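Local coordinates for protein enoyl-CoA hydratase (Mycobacterium smegmatis, PDB 3PE8) that probably catalyses the hydration of enoyl-CoA thioesters, as a member of the crotonase-like enoyl-CoA hydratase/isomerase family, and binds a zinc ion, at residues 20-25 / 39-44. Sequence-based numbering, arbitrary orientation.
Sequences RTLTLN and STFFRA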
ATOM      1  N   ARG A  20      -7.476 -33.662 -10.793  1.00 11.19           N
ATOM      2  CA  ARG A  20      -7.536 -33.500 -12.249  1.00 11.97           C
ATOM      3  C   ARG A  20      -6.162 -33.072 -12.731  1.00 11.68           C
ATOM      4  O   ARG A  20      -5.649 -32.047 -12.297  1.00 10.49           O
ATOM      5  CB  ARG A  20      -8.562 -32.464 -12.670  1.00 13.11           C
ATOM      6  CG  ARG A  20      -8.596 -32.339 -14.214  1.00 14.64           C
ATOM      7  CD  ARG A  20      -9.868 -31.806 -14.723  1.00 16.26           C
ATOM      8  NE  ARG A  20     -10.980 -32.694 -14.427  1.00 14.96           N
ATOM      9  CZ  ARG A  20     -12.240 -32.338 -14.556  1.00 17.49           C
ATOM     10  NH1 ARG A  20     -12.538 -31.101 -14.981  1.00 19.40           N
ATOM     11  NH2 ARG A  20     -13.220 -33.205 -14.262  1.00 19.00           N
ATOM     12  N   THR A  21      -5.567 -33.880 -13.608  1.00 11.06           N
ATOM     13  CA  THR A  21      -4.294 -33.560 -14.202  1.00 10.95           C
ATOM     14  C   THR A  21      -4.532 -32.993 -15.594  1.00 10.45           C
ATOM     15  O   THR A  21      -5.223 -33.621 -16.429  1.00 11.55           O
ATOM     16  CB  THR A  21      -3.385 -34.806 -14.277  1.00 12.25           C
ATOM     17  OG1 THR A  21      -3.220 -35.402 -12.971  1.00 13.83           O
ATOM     18  CG2 THR A  21      -1.988 -34.437 -14.841  1.00 11.94           C
ATOM     19  N   LEU A  22      -3.957 -31.820 -15.844  1.00 10.12           N
ATOM     20  CA  LEU A  22      -4.037 -31.125 -17.137  1.00 10.27           C
ATOM     21  C   LEU A  22      -2.619 -31.176 -17.699  1.00 10.32           C
ATOM     22  O   LEU A  22      -1.675 -30.642 -17.085  1.00 11.19           O
ATOM     23  CB  LEU A  22      -4.462 -29.673 -16.919  1.00 10.39           C
ATOM     24  CG  LEU A  22      -5.813 -29.461 -16.218  1.00 10.63           C
ATOM     25  CD1 LEU A  22      -6.075 -27.963 -16.016  1.00 11.59           C
ATOM     26  CD2 LEU A  22      -6.957 -30.143 -17.005  1.00 13.40           C
ATOM     27  N   THR A  23      -2.471 -31.878 -18.815  1.00 10.09           N
ATOM     28  CA  THR A  23      -1.148 -32.076 -19.435  1.00 10.52           C
ATOM     29  C   THR A  23      -1.088 -31.285 -20.729  1.00 10.06           C
ATOM     30  O   THR A  23      -1.789 -31.618 -21.679  1.00 12.55           O
ATOM     31  CB  THR A  23      -0.861 -33.557 -19.688  1.00 11.82           C
ATOM     32  OG1 THR A  23      -0.962 -34.303 -18.445  1.00 12.67           O
ATOM     33  CG2 THR A  23       0.551 -33.728 -20.311  1.00 13.14           C
ATOM     34  N   LEU A  24      -0.255 -30.234 -20.768  1.00 10.57           N
ATOM     35  CA  LEU A  24       0.017 -29.484 -21.994  1.00 11.69           C
ATOM     36  C   LEU A  24       0.562 -30.470 -23.030  1.00 11.87           C
ATOM     37  O   LEU A  24       1.486 -31.206 -22.738  1.00 13.39           O
ATOM     38  CB  LEU A  24       1.042 -28.378 -21.755  1.00 11.38           C
ATOM     39  CG  LEU A  24       0.782 -27.398 -20.601  1.00 13.05           C
ATOM     40  CD1 LEU A  24       1.998 -26.477 -20.482  1.00 13.28           C
ATOM     41  CD2 LEU A  24      -0.497 -26.574 -20.805  1.00 14.05           C
ATOM     42  N   ASN A  25      -0.046 -30.531 -24.210  1.00 12.25           N
ATOM     43  CA  ASN A  25       0.215 -31.628 -25.129  1.00 13.00           C
ATOM     44  C   ASN A  25       0.505 -31.161 -26.569  1.00 13.45           C
ATOM     45  O   ASN A  25      -0.172 -31.570 -27.534  1.00 14.88           O
ATOM     46  CB  ASN A  25      -0.942 -32.667 -25.106  1.00 13.96           C
ATOM     47  CG  ASN A  25      -0.557 -33.972 -25.780  1.00 16.72           C
ATOM     48  OD1 ASN A  25       0.585 -34.448 -25.630  1.00 19.05           O
ATOM     49  ND2 ASN A  25      -1.493 -34.548 -26.537  1.00 16.54           N
ATOM     50  N   SER A  39      -6.558 -20.998 -24.889  1.00 16.55           N
ATOM     51  CA  SER A  39      -8.016 -21.046 -24.726  0.50 17.41           C
ATOM     52  C   SER A  39      -8.438 -22.302 -23.978  1.00 16.67           C
ATOM     53  O   SER A  39      -9.240 -22.261 -23.028  1.00 17.11           O
ATOM     54  CB  SER A  39      -8.695 -21.047 -26.091  0.50 18.71           C
ATOM     55  OG  SER A  39     -10.114 -21.112 -25.956  0.50 21.15           O
ATOM     56  N   THR A  40      -7.922 -23.431 -24.458  1.00 16.14           N
ATOM     57  CA  THR A  40      -8.280 -24.742 -23.920  1.00 15.76           C
ATOM     58  C   THR A  40      -7.804 -24.888 -22.463  1.00 14.91           C
ATOM     59  O   THR A  40      -8.553 -25.372 -21.599  1.00 15.32           O
ATOM     60  CB  THR A  40      -7.710 -25.876 -24.817  1.00 15.47           C
ATOM     61  OG1 THR A  40      -8.223 -25.723 -26.154  1.00 18.06           O
ATOM     62  CG2 THR A  40      -8.128 -27.250 -24.293  1.00 16.08           C
ATOM     63  N   PHE A  41      -6.580 -24.462 -22.201  1.00 14.83           N
ATOM     64  CA  PHE A  41      -6.011 -24.583 -20.851  1.00 13.32           C
ATOM     65  C   PHE A  41      -6.757 -23.731 -19.838  1.00 13.78           C
ATOM     66  O   PHE A  41      -7.161 -24.199 -18.756  1.00 13.12           O
ATOM     67  CB  PHE A  41      -4.534 -24.207 -20.873  1.00 13.40           C
ATOM     68  CG  PHE A  41      -3.889 -24.239 -19.526  1.00 12.78           C
ATOM     69  CD1 PHE A  41      -3.664 -25.442 -18.870  1.00 14.69           C
ATOM     70  CD2 PHE A  41      -3.569 -23.051 -18.878  1.00 14.29           C
ATOM     71  CE1 PHE A  41      -3.095 -25.453 -17.601  1.00 13.48           C
ATOM     72  CE2 PHE A  41      -2.996 -23.074 -17.608  1.00 14.09           C
ATOM     73  CZ  PHE A  41      -2.778 -24.287 -16.982  1.00 14.10           C
ATOM     74  N   PHE A  42      -6.959 -22.463 -20.174  1.00 14.02           N
ATOM     75  CA  PHE A  42      -7.625 -21.551 -19.254  1.00 15.71           C
ATOM     76  C   PHE A  42      -9.065 -21.974 -19.011  1.00 15.88           C
ATOM     77  O   PHE A  42      -9.564 -21.876 -17.884  1.00 17.01           O
ATOM     78  CB  PHE A  42      -7.463 -20.081 -19.675  1.00 16.59           C
ATOM     79  CG  PHE A  42      -6.034 -19.582 -19.587  1.00 16.39           C
ATOM     80  CD1 PHE A  42      -5.347 -19.637 -18.376  1.00 18.45           C
ATOM     81  CD2 PHE A  42      -5.354 -19.119 -20.702  1.00 19.13           C
ATOM     82  CE1 PHE A  42      -4.019 -19.231 -18.285  1.00 18.14           C
ATOM     83  CE2 PHE A  42      -4.015 -18.710 -20.600  1.00 17.82           C
ATOM     84  CZ  PHE A  42      -3.370 -18.739 -19.380  1.00 17.29           C
ATOM     85  N   ARG A  43      -9.747 -22.475 -20.051  1.00 16.39           N
ATOM     86  CA  ARG A  43     -11.075 -23.036 -19.885  1.00 17.05           C
ATOM     87  C   ARG A  43     -11.071 -24.283 -18.987  1.00 16.49           C
ATOM     88  O   ARG A  43     -11.947 -24.456 -18.161  1.00 17.11           O
ATOM     89  CB  ARG A  43     -11.714 -23.356 -21.250  1.00 18.26           C
ATOM     90  CG  ARG A  43     -13.106 -23.966 -21.156  1.00 23.36           C
ATOM     91  CD  ARG A  43     -13.765 -24.054 -22.538  1.00 31.08           C
ATOM     92  NE  ARG A  43     -13.046 -25.032 -23.369  1.00 36.66           N
ATOM     93  CZ  ARG A  43     -12.296 -24.771 -24.446  1.00 38.55           C
ATOM     94  NH1 ARG A  43     -12.124 -23.526 -24.915  1.00 39.92           N
ATOM     95  NH2 ARG A  43     -11.711 -25.788 -25.069  1.00 38.06           N
ATOM     96  N   ALA A  44     -10.070 -25.138 -19.151  1.00 15.56           N
ATOM     97  CA  ALA A  44      -9.948 -26.339 -18.324  1.00 14.98           C
ATOM     98  C   ALA A  44      -9.763 -26.012 -16.834  1.00 14.35           C
ATOM     99  O   ALA A  44     -10.318 -26.707 -15.967  1.00 14.50           O
ATOM    100  CB  ALA A  44      -8.792 -27.235 -18.848  1.00 13.81           C
TER
HETATM  101  O   HOH W   1     -10.839 -29.332 -16.513  1.00 11.73           O
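Leu22 and Leu24 of one strand reach across to Phe41 and Ala44 of the helix that follows it, part of the packing of a beta-alpha-beta unit of the crotonase fold. Strand 19-24 leads into helix 35-50, which returns antiparallel to it (169° between the short axes), before strand 56-61 joins the sheet parallel to and beside the first. With the axes 10.1 Å apart at their closest, the space between the layers is occupied by apolar side chains.

Leu22 does most of the work from the strand. Its side chain points at the helix and forks over the methyl of Ala44: CD2 lies 3.9 Å and CD1 4.0 Å from Ala44 CB, so the small residue receives both branches of the leucine. A methyl suits this position because the helix comes nearest the strand here, Leu22 CA and Ala44 CA being 7.7 Å apart. Leu22 CD1 also approaches Phe41 CE1, at 4.2 Å.

One turn earlier, a larger group, Phe41, bridges the gap to the sheet. Phe41 CG stands anti to the backbone N (chi1 177°), which carries the ring from the flank of the helix into the interlayer space. Leu24 meets it obliquely, Leu24 CD2 standing 3.9 Å from Phe41 CD1, while Val59 of strand 56-61 also touches the Phe41 side chain. Direct contact between strand and helix is thus purely apolar, with no hydrogen bond between them.

Toward the start of the strand a polar link appears. Arginine suits this place because each guanidinium nitrogen finds its own partner: Arg20 NH2 forms a salt bridge with Asp51, Arg20 NE bonds to Thr15 OG1, and a single water accepts from Arg20 NH1 at 2.9 Å and donates to Ala44 O at 2.7 Å.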